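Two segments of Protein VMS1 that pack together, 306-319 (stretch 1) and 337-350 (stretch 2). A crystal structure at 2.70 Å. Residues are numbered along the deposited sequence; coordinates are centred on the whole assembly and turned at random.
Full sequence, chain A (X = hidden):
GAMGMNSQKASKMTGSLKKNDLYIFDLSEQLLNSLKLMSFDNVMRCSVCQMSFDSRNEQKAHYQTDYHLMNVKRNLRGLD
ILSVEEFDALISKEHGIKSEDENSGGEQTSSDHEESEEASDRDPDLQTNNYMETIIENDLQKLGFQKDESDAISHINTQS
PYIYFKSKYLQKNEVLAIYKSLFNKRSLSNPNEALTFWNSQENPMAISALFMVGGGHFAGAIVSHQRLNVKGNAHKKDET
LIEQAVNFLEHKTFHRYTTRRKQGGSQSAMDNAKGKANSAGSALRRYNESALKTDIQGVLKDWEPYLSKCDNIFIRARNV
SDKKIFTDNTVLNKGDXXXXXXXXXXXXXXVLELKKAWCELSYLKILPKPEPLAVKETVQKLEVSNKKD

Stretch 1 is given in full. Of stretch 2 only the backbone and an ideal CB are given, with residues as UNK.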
ATOM      1  N   TYR A 306      -7.858   1.782  11.063  1.00 69.59           N
ATOM      2  CA  TYR A 306      -7.252   1.542   9.747  1.00 75.30           C
ATOM      3  C   TYR A 306      -6.122   0.514   9.804  1.00 73.17           C
ATOM      4  O   TYR A 306      -6.051  -0.377   8.949  1.00 72.80           O
ATOM      5  CB  TYR A 306      -6.688   2.840   9.174  1.00 67.83           C
ATOM      6  CG  TYR A 306      -7.672   3.906   8.802  1.00 72.28           C
ATOM      7  CD1 TYR A 306      -8.591   3.701   7.787  1.00 78.50           C
ATOM      8  CD2 TYR A 306      -7.646   5.138   9.424  1.00 70.71           C
ATOM      9  CE1 TYR A 306      -9.472   4.678   7.418  1.00 82.06           C
ATOM     10  CE2 TYR A 306      -8.520   6.130   9.050  1.00 78.28           C
ATOM     11  CZ  TYR A 306      -9.436   5.889   8.047  1.00 88.16           C
ATOM     12  OH  TYR A 306     -10.316   6.868   7.653  1.00100.37           O
ATOM     13  N   LEU A 307      -5.188   0.670  10.770  1.00 72.11           N
ATOM     14  CA  LEU A 307      -3.985  -0.168  10.835  1.00 67.59           C
ATOM     15  C   LEU A 307      -4.314  -1.634  11.110  1.00 73.49           C
ATOM     16  O   LEU A 307      -3.628  -2.530  10.606  1.00 75.33           O
ATOM     17  CB  LEU A 307      -3.006   0.361  11.894  1.00 64.45           C
ATOM     18  CG  LEU A 307      -2.347   1.714  11.525  1.00 73.74           C
ATOM     19  CD1 LEU A 307      -1.505   2.372  12.659  1.00 64.28           C
ATOM     20  CD2 LEU A 307      -1.515   1.577  10.258  1.00 69.02           C
ATOM     21  N   SER A 308      -5.363  -1.911  11.873  1.00 83.12           N
ATOM     22  CA  SER A 308      -5.677  -3.310  12.132  1.00 77.77           C
ATOM     23  C   SER A 308      -6.328  -3.990  10.937  1.00 73.48           C
ATOM     24  O   SER A 308      -6.307  -5.220  10.860  1.00 76.80           O
ATOM     25  CB  SER A 308      -6.560  -3.421  13.369  1.00 71.36           C
ATOM     26  OG  SER A 308      -7.719  -2.645  13.189  1.00 91.58           O
ATOM     27  N   LYS A 309      -6.833  -3.224   9.971  1.00 76.13           N
ATOM     28  CA  LYS A 309      -7.382  -3.775   8.734  1.00 79.10           C
ATOM     29  C   LYS A 309      -6.431  -3.676   7.531  1.00 85.12           C
ATOM     30  O   LYS A 309      -6.853  -3.981   6.406  1.00 80.66           O
ATOM     31  CB  LYS A 309      -8.705  -3.079   8.381  1.00 72.02           C
ATOM     32  CG  LYS A 309      -9.740  -3.076   9.497  1.00 78.65           C
ATOM     33  CD  LYS A 309     -10.911  -2.179   9.127  1.00 88.01           C
ATOM     34  CE  LYS A 309     -12.092  -2.346  10.083  1.00 84.47           C
ATOM     35  NZ  LYS A 309     -11.860  -1.655  11.385  1.00 84.14           N
ATOM     36  N   CYS A 310      -5.172  -3.263   7.713  1.00 84.39           N
ATOM     37  CA  CYS A 310      -4.293  -3.102   6.549  1.00 82.56           C
ATOM     38  C   CYS A 310      -3.740  -4.437   6.080  1.00 74.59           C
ATOM     39  O   CYS A 310      -3.360  -5.283   6.892  1.00 68.87           O
ATOM     40  CB  CYS A 310      -3.120  -2.173   6.845  1.00 69.65           C
ATOM     41  SG  CYS A 310      -3.541  -0.473   6.773  1.00 75.03           S
ATOM     42  N   ASP A 311      -3.685  -4.607   4.755  1.00 74.60           N
ATOM     43  CA  ASP A 311      -2.945  -5.716   4.156  1.00 78.29           C
ATOM     44  C   ASP A 311      -1.478  -5.666   4.569  1.00 75.12           C
ATOM     45  O   ASP A 311      -0.959  -6.591   5.198  1.00 73.00           O
ATOM     46  CB  ASP A 311      -3.052  -5.656   2.624  1.00 87.09           C
ATOM     47  CG  ASP A 311      -4.325  -6.301   2.078  1.00 99.84           C
ATOM     48  OD1 ASP A 311      -5.407  -6.154   2.700  1.00 84.57           O
ATOM     49  OD2 ASP A 311      -4.237  -6.935   0.992  1.00113.05           O
ATOM     50  N   ASN A 312      -0.795  -4.583   4.201  1.00 75.28           N
ATOM     51  CA  ASN A 312       0.609  -4.377   4.499  1.00 72.24           C
ATOM     52  C   ASN A 312       0.800  -3.035   5.181  1.00 71.23           C
ATOM     53  O   ASN A 312       0.043  -2.084   4.953  1.00 74.10           O
ATOM     54  CB  ASN A 312       1.466  -4.429   3.230  1.00 66.39           C
ATOM     55  CG  ASN A 312       1.380  -5.773   2.525  1.00 69.34           C
ATOM     56  OD1 ASN A 312       1.807  -6.806   3.049  1.00 79.64           O
ATOM     57  ND2 ASN A 312       0.846  -5.760   1.326  1.00 66.95           N
ATOM     58  N   ILE A 313       1.831  -2.971   6.016  1.00 65.43           N
ATOM     59  CA  ILE A 313       2.287  -1.728   6.621  1.00 68.00           C
ATOM     60  C   ILE A 313       3.759  -1.539   6.228  1.00 68.29           C
ATOM     61  O   ILE A 313       4.653  -2.165   6.812  1.00 69.71           O
ATOM     62  CB  ILE A 313       2.084  -1.733   8.140  1.00 59.28           C
ATOM     63  CG1 ILE A 313       0.588  -1.901   8.450  1.00 66.49           C
ATOM     64  CG2 ILE A 313       2.612  -0.456   8.741  1.00 59.24           C
ATOM     65  CD1 ILE A 313       0.254  -2.424   9.868  1.00 59.27           C
ATOM     66  N   PHE A 314       4.016  -0.681   5.231  1.00 65.17           N
ATOM     67  CA  PHE A 314       5.368  -0.395   4.734  1.00 70.21           C
ATOM     68  C   PHE A 314       5.997   0.757   5.514  1.00 69.49           C
ATOM     69  O   PHE A 314       5.432   1.853   5.571  1.00 69.26           O
ATOM     70  CB  PHE A 314       5.345  -0.056   3.241  1.00 65.42           C
ATOM     71  CG  PHE A 314       5.051  -1.239   2.358  1.00 70.06           C
ATOM     72  CD1 PHE A 314       5.983  -2.263   2.209  1.00 63.13           C
ATOM     73  CD2 PHE A 314       3.834  -1.341   1.689  1.00 72.40           C
ATOM     74  CE1 PHE A 314       5.701  -3.370   1.412  1.00 72.67           C
ATOM     75  CE2 PHE A 314       3.552  -2.443   0.885  1.00 70.48           C
ATOM     76  CZ  PHE A 314       4.480  -3.458   0.752  1.00 69.08           C
ATOM     77  N   ILE A 315       7.172   0.517   6.091  1.00 75.47           N
ATOM     78  CA  ILE A 315       7.862   1.489   6.937  1.00 77.94           C
ATOM     79  C   ILE A 315       9.299   1.630   6.466  1.00 76.30           C
ATOM     80  O   ILE A 315      10.005   0.627   6.314  1.00 91.11           O
ATOM     81  CB  ILE A 315       7.855   1.071   8.419  1.00 72.72           C
ATOM     82  CG1 ILE A 315       6.457   0.696   8.868  1.00 64.66           C
ATOM     83  CG2 ILE A 315       8.362   2.213   9.306  1.00 74.63           C
ATOM     84  CD1 ILE A 315       6.347   0.588  10.389  1.00 64.16           C
ATOM     85  N   ARG A 316       9.749   2.861   6.268  1.00 75.09           N
ATOM     86  CA  ARG A 316      11.175   3.138   6.123  1.00 85.19           C
ATOM     87  C   ARG A 316      11.661   3.939   7.321  1.00 85.14           C
ATOM     88  O   ARG A 316      11.205   5.070   7.550  1.00 71.13           O
ATOM     89  CB  ARG A 316      11.533   3.897   4.842  1.00 84.69           C
ATOM     90  CG  ARG A 316      13.017   4.314   4.957  1.00 90.75           C
ATOM     91  CD  ARG A 316      13.716   4.689   3.679  1.00106.73           C
ATOM     92  NE  ARG A 316      13.255   5.951   3.086  1.00121.61           N
ATOM     93  CZ  ARG A 316      13.259   7.149   3.679  1.00120.47           C
ATOM     94  NH1 ARG A 316      13.675   7.316   4.933  1.00120.60           N
ATOM     95  NH2 ARG A 316      12.814   8.197   3.007  1.00117.38           N
ATOM     96  N   ALA A 317      12.609   3.361   8.059  1.00 95.57           N
ATOM     97  CA  ALA A 317      13.262   4.034   9.184  1.00109.97           C
ATOM     98  C   ALA A 317      14.664   3.434   9.307  1.00123.45           C
ATOM     99  O   ALA A 317      14.856   2.427   9.991  1.00130.12           O
ATOM    100  CB  ALA A 317      12.463   3.868  10.469  1.00104.78           C
ATOM    101  N   ARG A 318      15.634   4.056   8.623  1.00127.86           N
ATOM    102  CA  ARG A 318      17.000   3.532   8.637  1.00133.05           C
ATOM    103  C   ARG A 318      17.621   3.629  10.025  1.00128.05           C
ATOM    104  O   ARG A 318      18.302   2.697  10.475  1.00128.77           O
ATOM    105  CB  ARG A 318      17.871   4.276   7.630  1.00144.34           C
ATOM    106  CG  ARG A 318      17.615   3.948   6.174  1.00146.59           C
ATOM    107  CD  ARG A 318      18.175   5.074   5.335  1.00148.79           C
ATOM    108  NE  ARG A 318      17.655   6.350   5.821  1.00149.02           N
ATOM    109  CZ  ARG A 318      16.786   7.103   5.157  1.00147.86           C
ATOM    110  NH1 ARG A 318      16.358   6.723   3.956  1.00137.48           N
ATOM    111  NH2 ARG A 318      16.356   8.244   5.690  1.00152.25           N
ATOM    112  N   ASN A 319      17.413   4.753  10.710  1.00121.10           N
ATOM    113  CA  ASN A 319      17.861   4.877  12.090  1.00128.68           C
ATOM    114  C   ASN A 319      17.206   3.811  12.968  1.00139.34           C
ATOM    115  O   ASN A 319      16.010   3.525  12.848  1.00135.44           O
ATOM    116  CB  ASN A 319      17.538   6.272  12.616  1.00123.16           C
ATOM    117  CG  ASN A 319      18.569   6.771  13.591  1.00137.24           C
ATOM    118  OD1 ASN A 319      19.723   6.348  13.549  1.00149.23           O
ATOM    119  ND2 ASN A 319      18.166   7.681  14.476  1.00139.09           N
ATOM    120  N   UNK A 337       3.934  -9.588  10.878  1.00 87.22           N
ATOM    121  CA  UNK A 337       4.236  -9.970   9.498  1.00 87.02           C
ATOM    122  C   UNK A 337       3.918  -8.882   8.476  1.00 83.34           C
ATOM    123  O   UNK A 337       4.671  -8.699   7.515  1.00 84.42           O
ATOM    124  CB  UNK A 337       3.460 -11.239   9.138  1.00 87.02           C
ATOM    125  N   UNK A 338       2.810  -8.154   8.674  1.00 83.64           N
ATOM    126  CA  UNK A 338       2.421  -7.094   7.745  1.00 81.75           C
ATOM    127  C   UNK A 338       3.453  -5.974   7.656  1.00 78.22           C
ATOM    128  O   UNK A 338       3.476  -5.239   6.658  1.00 72.07           O
ATOM    129  CB  UNK A 338       1.070  -6.510   8.163  1.00 81.75           C
ATOM    130  N   UNK A 339       4.291  -5.816   8.674  1.00 64.38           N
ATOM    131  CA  UNK A 339       5.240  -4.711   8.714  1.00 69.12           C
ATOM    132  C   UNK A 339       6.450  -5.067   7.862  1.00 74.24           C
ATOM    133  O   UNK A 339       7.121  -6.071   8.102  1.00 85.22           O
ATOM    134  CB  UNK A 339       5.659  -4.395  10.151  1.00 69.12           C
ATOM    135  N   UNK A 340       6.729  -4.243   6.854  1.00 84.67           N
ATOM    136  CA  UNK A 340       7.713  -4.586   5.841  1.00 75.77           C
ATOM    137  C   UNK A 340       8.479  -3.352   5.399  1.00 79.70           C
ATOM    138  O   UNK A 340       7.931  -2.248   5.322  1.00 82.20           O
ATOM    139  CB  UNK A 340       7.039  -5.252   4.640  1.00 75.77           C
ATOM    140  N   UNK A 341       9.752  -3.557   5.076  1.00 79.62           N
ATOM    141  CA  UNK A 341      10.512  -2.527   4.390  1.00 82.10           C
ATOM    142  C   UNK A 341       9.925  -2.228   3.015  1.00 77.95           C
ATOM    143  O   UNK A 341       9.211  -3.037   2.416  1.00 85.48           O
ATOM    144  CB  UNK A 341      11.976  -2.950   4.258  1.00 82.10           C
ATOM    145  N   UNK A 342      10.245  -1.045   2.520  1.00 79.76           N
ATOM    146  CA  UNK A 342      10.081  -0.758   1.102  1.00 87.23           C
ATOM    147  C   UNK A 342      11.173  -1.479   0.316  1.00 90.49           C
ATOM    148  O   UNK A 342      12.358  -1.309   0.619  1.00 92.09           O
ATOM    149  CB  UNK A 342      10.124   0.749   0.839  1.00 87.23           C
ATOM    150  N   UNK A 343      10.829  -2.277  -0.693  1.00 91.06           N
ATOM    151  CA  UNK A 343      11.867  -3.003  -1.443  1.00 90.85           C
ATOM    152  C   UNK A 343      12.651  -2.134  -2.426  1.00 95.81           C
ATOM    153  O   UNK A 343      13.175  -2.634  -3.424  1.00106.74           O
ATOM    154  CB  UNK A 343      11.224  -4.160  -2.210  1.00 90.85           C
ATOM    155  N   UNK A 344      12.756  -0.841  -2.156  1.00 93.78           N
ATOM    156  CA  UNK A 344      13.514   0.058  -3.015  1.00 91.91           C
ATOM    157  C   UNK A 344      13.835   1.302  -2.211  1.00 99.74           C
ATOM    158  O   UNK A 344      13.096   1.660  -1.293  1.00101.19           O
ATOM    159  CB  UNK A 344      12.744   0.404  -4.291  1.00 91.91           C
ATOM    160  N   UNK A 345      14.937   1.964  -2.559  1.00112.80           N
ATOM    161  CA  UNK A 345      15.279   3.186  -1.844  1.00107.13           C
ATOM    162  C   UNK A 345      14.221   4.255  -2.079  1.00 94.31           C
ATOM    163  O   UNK A 345      13.513   4.260  -3.093  1.00 85.25           O
ATOM    164  CB  UNK A 345      16.655   3.695  -2.276  1.00107.13           C
ATOM    165  N   UNK A 346      14.122   5.167  -1.119  1.00 92.97           N
ATOM    166  CA  UNK A 346      13.129   6.229  -1.144  1.00 97.78           C
ATOM    167  C   UNK A 346      13.756   7.509  -0.620  1.00100.81           C
ATOM    168  O   UNK A 346      14.777   7.484   0.071  1.00102.87           O
ATOM    169  CB  UNK A 346      11.896   5.850  -0.321  1.00 97.78           C
ATOM    170  N   UNK A 347      13.116   8.636  -0.939  1.00107.48           N
ATOM    171  CA  UNK A 347      13.706   9.953  -0.719  1.00117.94           C
ATOM    172  C   UNK A 347      13.384  10.554   0.641  1.00112.35           C
ATOM    173  O   UNK A 347      13.523   9.890   1.671  1.00111.94           O
ATOM    174  CB  UNK A 347      13.235  10.912  -1.814  1.00117.94           C
ATOM    175  N   UNK A 348      12.991  11.832   0.656  1.00112.32           N
ATOM    176  CA  UNK A 348      12.648  12.440   1.929  1.00101.96           C
ATOM    177  C   UNK A 348      11.213  12.062   2.287  1.00 97.22           C
ATOM    178  O   UNK A 348      10.413  11.732   1.409  1.00103.05           O
ATOM    179  CB  UNK A 348      12.819  13.959   1.875  1.00101.96           C
ATOM    180  N   UNK A 349      10.873  12.036   3.548  1.00 89.33           N
ATOM    181  CA  UNK A 349       9.468  11.786   3.898  1.00 83.88           C
ATOM    182  C   UNK A 349       8.583  12.972   3.554  1.00 88.46           C
ATOM    183  O   UNK A 349       8.589  13.989   4.249  1.00100.78           O
ATOM    184  CB  UNK A 349       9.340  11.464   5.388  1.00 83.88           C
ATOM    185  N   UNK A 350       7.864  12.872   2.444  1.00 90.22           N
ATOM    186  CA  UNK A 350       6.803  13.806   2.100  1.00 94.13           C
ATOM    187  C   UNK A 350       5.628  13.001   1.570  1.00 94.14           C
ATOM    188  O   UNK A 350       5.767  11.826   1.219  1.00 97.42           O
ATOM    189  CB  UNK A 350       7.275  14.841   1.077  1.00 94.13           C
TER

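Position 337 has nothing of stretch 1 within reach of its CB, so the contact leaves its identity free; it is Glu337.

At 338 CB points sideways, 3.6 Å from Asp311 O, and beyond it lie backbone carbonyls, Leu307 O in the helix and Cys310 O in the segment after it, with the Ile313 side chain alongside. A long donor, lysine or arginine, would suit; glutamine might reach less well. The residue is Arg338. Its NH1 donates to Leu307 O at 2.6 Å and to Cys310 O at 3.2 Å, both near the guanidinium plane, while Ile313 CD1 lies over one face of the group, 3.7 Å from Arg338 CZ. The backbone contributes too: Ile313 N donates to Arg338 O at 2.9 Å, opening the parallel pairing.

At 339 the backbone is extended (phi/psi -81/121) and pairs with Ile313. CB projects to the same sheet face as Ile313, and Ile315 CD1 is 5.0 Å from it. Valine or isoleucine, beta-branched and at ease in a strand, would suit, and leucine would be acceptable. Ile339 packs its CG1 4.2 Å from Ile313 CB and its CG2 4.0 Å from Ile315 CD1.

Position 340 turns to the other face, with Phe314. Its CB is 4.0 Å from Phe314 CE1, yet the carboxamide of Asn312 lies farther along, offering an acceptor. A chain with an apolar stem and a polar tip fits both, as lysine, arginine or perhaps glutamine would. Lys340, extended through chi2 to chi4, sends NZ to Asn312 OD1 at 2.7 Å. Its main chain bonds the same strand twice, around Phe314: Lys340 N donates to Ile313 O at 2.9 Å, and Ile315 N donates to Lys340 O at 3.0 Å.

At 341 CB points away, so this contact sets little limit on the side chain; small polar residues are among those that would do. Ser341 places its backbone O 3.3 Å from Phe314 CD1 at the ring edge.

At 342 CB points sideways; the ideal CB of 342 is 5.3 Å from both Phe314 CD1 and Arg316 CB. A short side chain would fall short; a large apolar one, aromatic, leucine or methionine, could fill the gap. Phe342 brings its ring against Phe314 CB, which sits 3.8 Å from the Phe342 ring centroid, over the face; the two rings themselves meet obliquely.

Positions 343, 344 and 345 have no stretch 1 atom within 5.5 Å of CB, so the choice is open, and phi of -76° at 343 admits proline; they are Pro343, Phe344 and Thr345.

At 346 CB is 3.7 Å from Arg316 NE, a donor, so a short acceptor would suit: serine, threonine, asparagine or aspartate. Thr346, chi1 in p, accepts from Arg316 NE through OG1 at a very short 2.5 Å.

Positions 347 and 348 point away and ask little; they are Asn347 and Arg348. At 349 phi of -71° admits proline among others: Pro349 places CD 4.2 Å from Arg316 NH2. Position 350, out of reach, precedes a helix, where serine, threonine, aspartate or asparagine commonly cap; Thr350 does so.

Stretch 2 (337-350) ERIKSFPFTTNRPT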
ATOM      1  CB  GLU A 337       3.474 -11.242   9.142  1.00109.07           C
ATOM      2  CG  GLU A 337       3.551 -11.644   7.663  1.00129.96           C
ATOM      3  CD  GLU A 337       3.149 -13.102   7.422  1.00136.03           C
ATOM      4  OE1 GLU A 337       2.049 -13.509   7.870  1.00121.93           O
ATOM      5  OE2 GLU A 337       3.948 -13.842   6.798  1.00145.45           O
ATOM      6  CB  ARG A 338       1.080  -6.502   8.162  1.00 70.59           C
ATOM      7  CG  ARG A 338      -0.048  -7.486   8.136  1.00 67.46           C
ATOM      8  CD  ARG A 338      -1.293  -6.867   8.728  1.00 60.77           C
ATOM      9  NE  ARG A 338      -1.011  -6.402  10.073  1.00 70.51           N
ATOM     10  CZ  ARG A 338      -1.723  -5.475  10.690  1.00 70.98           C
ATOM     11  NH1 ARG A 338      -2.747  -4.919  10.052  1.00 72.11           N
ATOM     12  NH2 ARG A 338      -1.397  -5.088  11.919  1.00 65.29           N
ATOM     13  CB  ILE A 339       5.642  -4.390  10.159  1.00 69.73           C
ATOM     14  CG1 ILE A 339       4.414  -3.912  10.931  1.00 71.26           C
ATOM     15  CG2 ILE A 339       6.722  -3.361  10.170  1.00 58.21           C
ATOM     16  CD1 ILE A 339       4.681  -3.483  12.326  1.00 68.52           C
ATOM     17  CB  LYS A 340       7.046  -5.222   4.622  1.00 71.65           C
ATOM     18  CG  LYS A 340       6.208  -6.441   4.941  1.00 76.31           C
ATOM     19  CD  LYS A 340       5.424  -6.828   3.720  1.00 82.22           C
ATOM     20  CE  LYS A 340       4.500  -7.970   4.017  1.00 81.64           C
ATOM     21  NZ  LYS A 340       3.915  -8.461   2.751  1.00 81.75           N
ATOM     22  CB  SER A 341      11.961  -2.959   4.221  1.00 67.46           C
ATOM     23  OG  SER A 341      12.622  -2.875   5.456  1.00 97.60           O
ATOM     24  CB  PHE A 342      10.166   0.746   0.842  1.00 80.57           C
ATOM     25  CG  PHE A 342       8.972   1.531   1.319  1.00 75.14           C
ATOM     26  CD1 PHE A 342       7.887   1.745   0.482  1.00 74.07           C
ATOM     27  CD2 PHE A 342       8.953   2.096   2.585  1.00 77.54           C
ATOM     28  CE1 PHE A 342       6.799   2.503   0.889  1.00 66.34           C
ATOM     29  CE2 PHE A 342       7.854   2.855   3.017  1.00 72.07           C
ATOM     30  CZ  PHE A 342       6.784   3.062   2.164  1.00 72.09           C
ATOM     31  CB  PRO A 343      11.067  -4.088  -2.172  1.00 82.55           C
ATOM     32  CG  PRO A 343       9.729  -3.479  -2.357  1.00 85.91           C
ATOM     33  CD  PRO A 343       9.471  -2.667  -1.113  1.00 83.79           C
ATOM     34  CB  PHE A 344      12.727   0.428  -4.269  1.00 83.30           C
ATOM     35  CG  PHE A 344      11.287   0.648  -3.996  1.00 91.94           C
ATOM     36  CD1 PHE A 344      10.853   1.845  -3.448  1.00 87.44           C
ATOM     37  CD2 PHE A 344      10.368  -0.362  -4.231  1.00 90.74           C
ATOM     38  CE1 PHE A 344       9.519   2.041  -3.158  1.00 91.80           C
ATOM     39  CE2 PHE A 344       9.033  -0.177  -3.951  1.00 94.28           C
ATOM     40  CZ  PHE A 344       8.603   1.029  -3.411  1.00 99.83           C
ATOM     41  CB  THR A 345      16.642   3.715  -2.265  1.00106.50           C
ATOM     42  OG1 THR A 345      16.587   4.083  -3.646  1.00119.01           O
ATOM     43  CG2 THR A 345      17.698   2.653  -2.050  1.00103.60           C
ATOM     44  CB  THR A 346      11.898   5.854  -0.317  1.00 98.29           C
ATOM     45  OG1 THR A 346      12.327   5.233   0.899  1.00 94.11           O
ATOM     46  CG2 THR A 346      11.033   4.877  -1.093  1.00100.29           C
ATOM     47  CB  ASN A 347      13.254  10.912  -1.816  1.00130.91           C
ATOM     48  CG  ASN A 347      14.066  10.765  -3.078  1.00134.86           C
ATOM     49  OD1 ASN A 347      14.968  11.568  -3.335  1.00144.76           O
ATOM     50  ND2 ASN A 347      13.763   9.731  -3.872  1.00121.84           N
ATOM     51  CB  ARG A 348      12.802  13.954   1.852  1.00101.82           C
ATOM     52  CG  ARG A 348      13.740  14.423   0.716  1.00115.64           C
ATOM     53  CD  ARG A 348      13.972  15.944   0.697  1.00121.44           C
ATOM     54  NE  ARG A 348      12.832  16.690   1.236  1.00132.50           N
ATOM     55  CZ  ARG A 348      12.832  17.320   2.411  1.00136.43           C
ATOM     56  NH1 ARG A 348      13.926  17.315   3.166  1.00139.96           N
ATOM     57  NH2 ARG A 348      11.744  17.972   2.821  1.00129.46           N
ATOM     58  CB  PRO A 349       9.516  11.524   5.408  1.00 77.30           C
ATOM     59  CG  PRO A 349      10.923  11.069   5.664  1.00 80.78           C
ATOM     60  CD  PRO A 349      11.774  11.851   4.696  1.00 84.64           C
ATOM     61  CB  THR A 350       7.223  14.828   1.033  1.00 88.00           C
ATOM     62  OG1 THR A 350       6.996  14.263  -0.264  1.00 88.83           O
ATOM     63  CG2 THR A 350       8.681  15.179   1.161  1.00 79.82           C
TER
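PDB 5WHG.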